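Local coordinates for protein carboxyvinyl-carboxyphosphonate phosphorylmutase (Bacillus anthracis, PDB 4IQD) that belongs to the phosphoenolpyruvate phosphomutase family of TIM-barrel proteins and is modelled here with bound pyruvic acid, at residues 23-28 against 159-164; 141-146 against 182-187; 198-203 against 233-238. All coordinates share one frame; numbering follows the deposited sequence.

From the N terminus, interaction 1 opens at the end of helix 14-26 and closes a loop of 130 residues on strand 161-166. Interaction 2 opens inside that loop, on helix 143-156, and closes beyond it on helix 174-187, so the two cross along the chain. They also touch, with Ala164 CB 4.1 Å from Tyr184 CB. Interaction 3 follows in series, bringing helix 200-209 against the turn after helix 229-234 over a shorter loop of 29 residues. It meets interaction 1 where Val25 O lies 3.5 Å from Gln238 OE1. Together they tie an N-terminal helix to the barrel strands, pair helix 143-156 with helix 174-187, and set helix 200-209 on the turn leading into strand 239-242.

Interaction 1 (23-28 against 159-164); sequences ALVEAN and SLYIVA
Val25 meets the hydroxyl end of Tyr161, and nearly all of this small contact (85 Å² in total) lies between these two buried side chains. They approach from opposite directions, which explains how they touch although the CA atoms of Val25 and Tyr161 are 10.6 Å apart. Val25 straddles the tyrosine oxygen with both methyls: CG1 is 3.4 Å from Tyr161 OH, and Val25 CG2 follows at 3.8 Å from the same oxygen. CG2 also reaches the ring, 4.2 Å from Tyr161 CZ. On the strand, CG of Tyr161 stands anti to the backbone nitrogen (chi1 -167°), which carries the long ring across toward the helix.

The other side is loose. Glu26 is exposed, its CB does not aim at the strand, and a bend at chi2 (-69°) brings its carboxylate closer; OE1 stops 4.5 Å from Tyr161 OH, beyond hydrogen-bonding distance. The helix is also ending here, with a weak bond from Ala27 N to Ala23 O (2.9 Å) and Ala27 leaving helical angles.

Within the fold, Tyr161 begins strand 161-166, whose backbone bonds to Val121 and Ile123 of strand 120-124 on one side, and to Ala191 of strand 191-194 and the preceding Asp190 on the other. The Tyr161 ring packs edge-to-face with Phe21 and touches Ala191, while the next residue, Ile162, packs on helix 143-156. This is consistent with helix 14-26 covering the end of the barrel where strand 161-166 begins.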
loop_
_atom_site.group_PDB
_atom_site.type_symbol
_atom_site.label_atom_id
_atom_site.label_comp_id
_atom_site.label_asym_id
_atom_site.label_seq_id
_atom_site.Cartn_x
_atom_site.Cartn_y
_atom_site.Cartn_z
ATOM N N ALA A 23 -21.124 -0.688 19.371
ATOM C CA ALA A 23 -21.467 -1.973 19.961
ATOM C C ALA A 23 -20.204 -2.701 20.382
ATOM O O ALA A 23 -20.083 -3.132 21.529
ATOM C CB ALA A 23 -22.251 -2.814 18.967
ATOM N N LEU A 24 -19.265 -2.813 19.447
ATOM C CA LEU A 24 -17.990 -3.479 19.685
ATOM C C LEU A 24 -17.292 -2.917 20.916
ATOM O O LEU A 24 -16.681 -3.653 21.690
ATOM C CB LEU A 24 -17.074 -3.325 18.469
ATOM C CG LEU A 24 -17.501 -3.954 17.145
ATOM C CD1 LEU A 24 -16.493 -3.619 16.067
ATOM C CD2 LEU A 24 -17.650 -5.447 17.295
ATOM N N VAL A 25 -17.397 -1.607 21.092
ATOM C CA VAL A 25 -16.790 -0.936 22.229
ATOM C C VAL A 25 -17.511 -1.292 23.522
ATOM O O VAL A 25 -16.888 -1.725 24.491
ATOM C CB VAL A 25 -16.809 0.585 22.039
ATOM C CG1 VAL A 25 -16.519 1.287 23.348
ATOM C CG2 VAL A 25 -15.809 0.989 20.976
ATOM N N GLU A 26 -18.831 -1.129 23.521
ATOM C CA GLU A 26 -19.641 -1.365 24.711
ATOM C C GLU A 26 -19.628 -2.833 25.135
ATOM O O GLU A 26 -20.048 -3.174 26.242
ATOM C CB GLU A 26 -21.080 -0.902 24.470
ATOM C CG GLU A 26 -21.202 0.528 23.957
ATOM C CD GLU A 26 -20.808 1.569 24.991
ATOM O OE1 GLU A 26 -20.313 2.646 24.593
ATOM O OE2 GLU A 26 -21.012 1.320 26.200
ATOM N N ALA A 27 -19.139 -3.695 24.247
ATOM C CA ALA A 27 -19.081 -5.128 24.502
ATOM C C ALA A 27 -18.273 -5.463 25.749
ATOM O O ALA A 27 -17.381 -4.716 26.155
ATOM C CB ALA A 27 -18.516 -5.858 23.295
ATOM N N ASN A 28 -18.600 -6.599 26.348
ATOM C CA ASN A 28 -17.967 -7.031 27.581
ATOM C C ASN A 28 -16.497 -7.372 27.365
ATOM O O ASN A 28 -15.656 -7.096 28.218
ATOM C CB ASN A 28 -18.716 -8.238 28.146
ATOM C CG ASN A 28 -18.699 -8.277 29.656
ATOM O OD1 ASN A 28 -18.331 -7.303 30.310
ATOM N ND2 ASN A 28 -19.112 -9.406 30.221
ATOM N N SER A 159 -23.264 11.157 13.141
ATOM C CA SER A 159 -23.222 9.711 12.959
ATOM C C SER A 159 -21.806 9.176 13.125
ATOM O O SER A 159 -21.552 7.993 12.926
ATOM C CB SER A 159 -23.766 9.336 11.580
ATOM O OG SER A 159 -23.120 10.080 10.561
ATOM N N LEU A 160 -20.889 10.060 13.499
ATOM C CA LEU A 160 -19.479 9.709 13.607
ATOM C C LEU A 160 -19.056 9.503 15.059
ATOM O O LEU A 160 -19.170 10.408 15.883
ATOM C CB LEU A 160 -18.625 10.802 12.967
ATOM C CG LEU A 160 -17.397 10.365 12.172
ATOM C CD1 LEU A 160 -17.772 9.337 11.111
ATOM C CD2 LEU A 160 -16.749 11.576 11.529
ATOM N N TYR A 161 -18.569 8.305 15.361
ATOM C CA TYR A 161 -18.071 7.982 16.690
ATOM C C TYR A 161 -16.747 8.703 16.880
ATOM O O TYR A 161 -15.884 8.660 16.009
ATOM C CB TYR A 161 -17.879 6.471 16.806
ATOM C CG TYR A 161 -17.673 5.941 18.207
ATOM C CD1 TYR A 161 -18.755 5.551 18.991
ATOM C CD2 TYR A 161 -16.398 5.794 18.733
ATOM C CE1 TYR A 161 -18.571 5.049 20.265
ATOM C CE2 TYR A 161 -16.203 5.291 20.005
ATOM C CZ TYR A 161 -17.293 4.921 20.767
ATOM O OH TYR A 161 -17.100 4.420 22.031
ATOM N N ILE A 162 -16.588 9.386 18.006
ATOM C CA ILE A 162 -15.392 10.185 18.209
ATOM C C ILE A 162 -14.502 9.657 19.312
ATOM O O ILE A 162 -14.928 9.523 20.459
ATOM C CB ILE A 162 -15.724 11.631 18.571
ATOM C CG1 ILE A 162 -16.643 12.251 17.524
ATOM C CG2 ILE A 162 -14.444 12.430 18.696
ATOM C CD1 ILE A 162 -17.061 13.657 17.863
ATOM N N VAL A 163 -13.256 9.371 18.960
ATOM C CA VAL A 163 -12.239 9.067 19.950
ATOM C C VAL A 163 -11.310 10.268 20.075
ATOM O O VAL A 163 -10.791 10.760 19.078
ATOM C CB VAL A 163 -11.427 7.817 19.562
ATOM C CG1 VAL A 163 -10.268 7.615 20.522
ATOM C CG2 VAL A 163 -12.326 6.590 19.531
ATOM N N ALA A 164 -11.119 10.752 21.299
ATOM C CA ALA A 164 -10.262 11.909 21.528
ATOM C C ALA A 164 -8.934 11.518 22.169
ATOM O O ALA A 164 -8.902 10.884 23.224
ATOM C CB ALA A 164 -10.981 12.945 22.381
#

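Interaction 2 (141-146 against 182-187); sequences VTTEEL and NAYVKA
The ring of Tyr184 is approached from two directions by residues of one helical turn, Leu146 over a face and Thr143 at the edge. The leucine and tyrosine side chains run at about a right angle, and Leu146 CD2 sits 3.5 Å from the centroid of the Tyr184 ring, only 11° off its normal, a well-centred CH-pi contact. Leu146 CG is anti to its nitrogen (chi1 -173°), and the turn at chi2 (56°) sets that methyl over the middle of the ring. Leu146 CB adds a contact toward the rim, 3.6 Å from Tyr184 CE1.

In the ring plane, Thr143 O faces the edge, 3.6 Å from Tyr184 CE1. The threonine methyl touches both neighbours, CG2 lying 3.7 Å from Ala183 CB and 3.8 Å from Tyr184 CE1.

The turn presenting these groups is fixed by a capping box. Glu145 N donates to Thr142 OG1 at 3.1 Å, and Thr142 N returns a bond to Glu145 OE1, arriving from well above the carboxylate plane. OE1 takes a second bond, from Thr142 OG1, on its anti lone pair.

Hydrogen bonds to Arg180 and Asp125 hold the tyrosine hydroxyl, and Arg180 also reaches Val141 O. Tyr184 thus reaches from helix 174-187 to helix 143-156, touching Ile150, and rests on Ala164 and Thr166 of strand 161-166, which links those helices in the chain.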
loop_
_atom_site.group_PDB
_atom_site.type_symbol
_atom_site.label_atom_id
_atom_site.label_comp_id
_atom_site.label_asym_id
_atom_site.label_seq_id
_atom_site.Cartn_x
_atom_site.Cartn_y
_atom_site.Cartn_z
ATOM N N VAL A 141 -2.626 22.225 22.249
ATOM C CA VAL A 141 -3.565 23.327 22.136
ATOM C C VAL A 141 -4.326 23.434 23.441
ATOM O O VAL A 141 -4.268 22.531 24.276
ATOM C CB VAL A 141 -4.576 23.103 21.005
ATOM C CG1 VAL A 141 -3.861 22.919 19.679
ATOM C CG2 VAL A 141 -5.468 21.906 21.315
ATOM N N THR A 142 -5.040 24.538 23.621
ATOM C CA THR A 142 -5.841 24.710 24.817
ATOM C C THR A 142 -6.949 23.677 24.822
ATOM O O THR A 142 -7.303 23.123 23.780
ATOM C CB THR A 142 -6.469 26.102 24.886
ATOM O OG1 THR A 142 -7.284 26.315 23.728
ATOM C CG2 THR A 142 -5.392 27.164 24.943
ATOM N N THR A 143 -7.486 23.411 26.004
ATOM C CA THR A 143 -8.581 22.470 26.142
ATOM C C THR A 143 -9.765 22.907 25.287
ATOM O O THR A 143 -10.373 22.089 24.602
ATOM C CB THR A 143 -9.014 22.336 27.607
ATOM O OG1 THR A 143 -7.882 21.968 28.404
ATOM C CG2 THR A 143 -10.089 21.276 27.748
ATOM N N GLU A 144 -10.068 24.201 25.321
ATOM C CA GLU A 144 -11.162 24.770 24.539
ATOM C C GLU A 144 -10.946 24.548 23.053
ATOM O O GLU A 144 -11.891 24.308 22.300
ATOM C CB GLU A 144 -11.280 26.271 24.802
ATOM C CG GLU A 144 -12.176 27.002 23.812
ATOM C CD GLU A 144 -12.095 28.508 23.948
ATOM O OE1 GLU A 144 -10.990 29.066 23.767
ATOM O OE2 GLU A 144 -13.135 29.135 24.239
ATOM N N GLU A 145 -9.688 24.627 22.641
ATOM C CA GLU A 145 -9.332 24.508 21.240
ATOM C C GLU A 145 -9.792 23.175 20.654
ATOM O O GLU A 145 -10.325 23.133 19.548
ATOM C CB GLU A 145 -7.826 24.692 21.067
ATOM C CG GLU A 145 -7.437 25.557 19.883
ATOM C CD GLU A 145 -6.016 26.086 19.989
ATOM O OE1 GLU A 145 -5.624 26.530 21.094
ATOM O OE2 GLU A 145 -5.294 26.051 18.969
ATOM N N LEU A 146 -9.603 22.089 21.399
ATOM C CA LEU A 146 -10.086 20.787 20.951
ATOM C C LEU A 146 -11.588 20.667 21.164
ATOM O O LEU A 146 -12.289 20.052 20.363
ATOM C CB LEU A 146 -9.369 19.636 21.660
ATOM C CG LEU A 146 -9.751 18.268 21.076
ATOM C CD1 LEU A 146 -9.477 18.241 19.580
ATOM C CD2 LEU A 146 -9.045 17.116 21.762
ATOM N N ASN A 182 -12.196 14.679 30.484
ATOM C CA ASN A 182 -13.599 14.852 30.844
ATOM C C ASN A 182 -14.258 16.017 30.113
ATOM O O ASN A 182 -15.473 16.033 29.921
ATOM C CB ASN A 182 -13.756 15.021 32.356
ATOM C CG ASN A 182 -13.564 13.721 33.113
ATOM O OD1 ASN A 182 -13.926 12.647 32.632
ATOM N ND2 ASN A 182 -12.992 13.813 34.309
ATOM N N ALA A 183 -13.449 16.990 29.709
ATOM C CA ALA A 183 -13.952 18.123 28.946
ATOM C C ALA A 183 -14.292 17.680 27.535
ATOM O O ALA A 183 -15.350 18.015 27.004
ATOM C CB ALA A 183 -12.928 19.235 28.911
ATOM N N TYR A 184 -13.384 16.919 26.936
ATOM C CA TYR A 184 -13.563 16.426 25.582
ATOM C C TYR A 184 -14.786 15.517 25.515
ATOM O O TYR A 184 -15.504 15.499 24.517
ATOM C CB TYR A 184 -12.324 15.658 25.126
ATOM C CG TYR A 184 -11.032 16.452 25.139
ATOM C CD1 TYR A 184 -11.032 17.840 25.078
ATOM C CD2 TYR A 184 -9.807 15.802 25.202
ATOM C CE1 TYR A 184 -9.843 18.555 25.086
ATOM C CE2 TYR A 184 -8.618 16.506 25.211
ATOM C CZ TYR A 184 -8.639 17.880 25.153
ATOM O OH TYR A 184 -7.449 18.572 25.163
ATOM N N VAL A 185 -15.017 14.773 26.591
ATOM C CA VAL A 185 -16.157 13.867 26.675
ATOM C C VAL A 185 -17.475 14.629 26.683
ATOM O O VAL A 185 -18.387 14.315 25.922
ATOM C CB VAL A 185 -16.083 12.977 27.930
ATOM C CG1 VAL A 185 -17.380 12.199 28.106
ATOM C CG2 VAL A 185 -14.900 12.033 27.838
ATOM N N LYS A 186 -17.576 15.641 27.538
ATOM C CA LYS A 186 -18.800 16.426 27.605
ATOM C C LYS A 186 -19.006 17.211 26.314
ATOM O O LYS A 186 -20.125 17.595 25.980
ATOM C CB LYS A 186 -18.787 17.361 28.814
ATOM C CG LYS A 186 -18.449 18.803 28.503
ATOM C CD LYS A 186 -18.887 19.698 29.645
ATOM C CE LYS A 186 -20.363 19.483 29.958
ATOM N NZ LYS A 186 -20.828 20.309 31.107
ATOM N N ALA A 187 -17.916 17.436 25.587
ATOM C CA ALA A 187 -17.974 18.163 24.328
ATOM C C ALA A 187 -18.550 17.279 23.229
ATOM O O ALA A 187 -19.061 17.774 22.226
ATOM C CB ALA A 187 -16.592 18.671 23.943
#

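Interaction 3 (198-203 against 233-238); sequences QSEEEF and ANMGFQ
Phe203 and Phe237 form the aromatic part of the contact, a T-shaped pair with centroids 5.5 Å apart and planes at 78°. The edge of Phe237 points at a face of Phe203, with CE2 of Phe237 3.8 Å from Phe203 CG. Over the opposite face, toward its rim, lies Ser199 O.

The selenomethionine Met235, the residue with the most buried area here, points at the helix. Its SE makes a van der Waals contact alongside the glutamate, 3.6 Å from Glu200 OE2. The CE position is doubtful, being modelled too close to Phe203.

Polar bonds stay within each partner or lead outward. Ser199 caps helix 200-209 by accepting from Glu202 N at 3.2 Å, and Glu202 OE1 accepts from Gln198 N. Glu200 pairs with Arg204, and Glu202 with Arg169, a residue of a pyruvic acid pocket. Gly236, at phi 113°, closes a Schellman motif, while Met235 O is buried with no partner.

Beyond it, Gln238 bonds by its backbone to Leu31 and Leu214 as the chain enters strand 239-242, so the contact sets helix 200-209 against the turn between helix 229-234 and that strand.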
loop_
_atom_site.group_PDB
_atom_site.type_symbol
_atom_site.label_atom_id
_atom_site.label_comp_id
_atom_site.label_asym_id
_atom_site.label_seq_id
_atom_site.Cartn_x
_atom_site.Cartn_y
_atom_site.Cartn_z
ATOM N N GLN A 198 1.433 5.926 32.756
ATOM C CA GLN A 198 2.728 5.368 33.131
ATOM C C GLN A 198 2.739 4.122 34.018
ATOM O O GLN A 198 3.812 3.636 34.376
ATOM C CB GLN A 198 3.608 6.466 33.735
ATOM C CG GLN A 198 3.908 7.584 32.749
ATOM C CD GLN A 198 4.642 8.744 33.376
ATOM O OE1 GLN A 198 5.194 8.626 34.466
ATOM N NE2 GLN A 198 4.652 9.877 32.687
ATOM N N SER A 199 1.568 3.593 34.359
ATOM C CA SER A 199 1.515 2.420 35.225
ATOM C C SER A 199 0.138 1.791 35.309
ATOM O O SER A 199 -0.853 2.366 34.864
ATOM C CB SER A 199 1.961 2.781 36.640
ATOM O OG SER A 199 1.032 3.660 37.247
ATOM N N GLU A 200 0.095 0.606 35.907
ATOM C CA GLU A 200 -1.157 -0.063 36.208
ATOM C C GLU A 200 -2.111 0.821 37.008
ATOM O O GLU A 200 -3.297 0.915 36.690
ATOM C CB GLU A 200 -0.909 -1.409 36.915
ATOM C CG GLU A 200 -2.171 -2.088 37.468
ATOM C CD GLU A 200 -2.168 -3.606 37.295
ATOM O OE1 GLU A 200 -3.077 -4.270 37.838
ATOM O OE2 GLU A 200 -1.265 -4.135 36.613
ATOM N N GLU A 201 -1.583 1.485 38.031
ATOM C CA GLU A 201 -2.408 2.329 38.887
ATOM C C GLU A 201 -2.918 3.563 38.150
ATOM O O GLU A 201 -4.004 4.050 38.441
ATOM C CB GLU A 201 -1.658 2.745 40.160
ATOM C CG GLU A 201 -0.646 3.866 39.975
ATOM C CD GLU A 201 -0.660 4.866 41.122
ATOM O OE1 GLU A 201 -1.300 4.583 42.158
ATOM O OE2 GLU A 201 -0.037 5.940 40.983
ATOM N N GLU A 202 -2.142 4.066 37.195
ATOM C CA GLU A 202 -2.573 5.229 36.431
ATOM C C GLU A 202 -3.688 4.859 35.469
ATOM O O GLU A 202 -4.613 5.635 35.249
ATOM C CB GLU A 202 -1.401 5.873 35.689
ATOM C CG GLU A 202 -0.430 6.591 36.616
ATOM C CD GLU A 202 0.479 7.570 35.894
ATOM O OE1 GLU A 202 0.308 7.761 34.673
ATOM O OE2 GLU A 202 1.364 8.154 36.554
ATOM N N PHE A 203 -3.601 3.657 34.909
ATOM C CA PHE A 203 -4.630 3.167 34.000
ATOM C C PHE A 203 -5.950 3.074 34.757
ATOM O O PHE A 203 -6.945 3.689 34.370
ATOM C CB PHE A 203 -4.265 1.793 33.422
ATOM C CG PHE A 203 -3.005 1.786 32.587
ATOM C CD1 PHE A 203 -2.407 2.958 32.178
ATOM C CD2 PHE A 203 -2.434 0.595 32.191
ATOM C CE1 PHE A 203 -1.258 2.923 31.415
ATOM C CE2 PHE A 203 -1.292 0.558 31.438
ATOM C CZ PHE A 203 -0.703 1.728 31.046
ATOM N N ALA A 233 -7.760 -5.271 29.393
ATOM C CA ALA A 233 -9.189 -5.341 29.672
ATOM C C ALA A 233 -9.510 -5.221 31.157
ATOM O O ALA A 233 -10.364 -4.430 31.541
ATOM C CB ALA A 233 -9.781 -6.618 29.103
ATOM N N ASN A 234 -8.834 -5.997 31.997
ATOM C CA ASN A 234 -9.116 -5.927 33.426
ATOM C C ASN A 234 -8.458 -4.716 34.064
ATOM O O ASN A 234 -8.699 -4.398 35.228
ATOM C CB ASN A 234 -8.724 -7.223 34.144
ATOM C CG ASN A 234 -7.279 -7.607 33.918
ATOM O OD1 ASN A 234 -6.370 -6.804 34.107
ATOM N ND2 ASN A 234 -7.062 -8.851 33.506
HETATM N N MSE A 235 -7.634 -4.033 33.283
HETATM C CA MSE A 235 -6.934 -2.860 33.767
HETATM C C MSE A 235 -7.696 -1.585 33.427
HETATM O O MSE A 235 -7.269 -0.484 33.774
HETATM C CB MSE A 235 -5.519 -2.823 33.201
HETATM C CG MSE A 235 -4.637 -3.975 33.662
HETATM SE SE MSE A 235 -2.791 -3.438 33.479
HETATM C CE MSE A 235 -3.190 -1.714 34.204
ATOM N N GLY A 236 -8.822 -1.741 32.740
ATOM C CA GLY A 236 -9.738 -0.636 32.521
ATOM C C GLY A 236 -9.876 -0.152 31.090
ATOM O O GLY A 236 -10.321 0.971 30.857
ATOM N N PHE A 237 -9.499 -0.993 30.132
ATOM C CA PHE A 237 -9.602 -0.631 28.720
ATOM C C PHE A 237 -10.638 -1.472 27.993
ATOM O O PHE A 237 -10.858 -2.630 28.331
ATOM C CB PHE A 237 -8.244 -0.739 28.027
ATOM C CG PHE A 237 -7.291 0.352 28.410
ATOM C CD1 PHE A 237 -7.351 1.586 27.789
ATOM C CD2 PHE A 237 -6.346 0.149 29.398
ATOM C CE1 PHE A 237 -6.485 2.596 28.143
ATOM C CE2 PHE A 237 -5.476 1.155 29.756
ATOM C CZ PHE A 237 -5.546 2.381 29.126
ATOM N N GLN A 238 -11.274 -0.879 26.991
ATOM C CA GLN A 238 -12.341 -1.559 26.266
ATOM C C GLN A 238 -12.028 -1.709 24.782
ATOM O O GLN A 238 -12.813 -2.279 24.026
ATOM C CB GLN A 238 -13.663 -0.828 26.483
ATOM C CG GLN A 238 -13.975 -0.630 27.954
ATOM C CD GLN A 238 -15.222 0.181 28.193
ATOM O OE1 GLN A 238 -16.242 -0.018 27.535
ATOM N NE2 GLN A 238 -15.151 1.106 29.143
#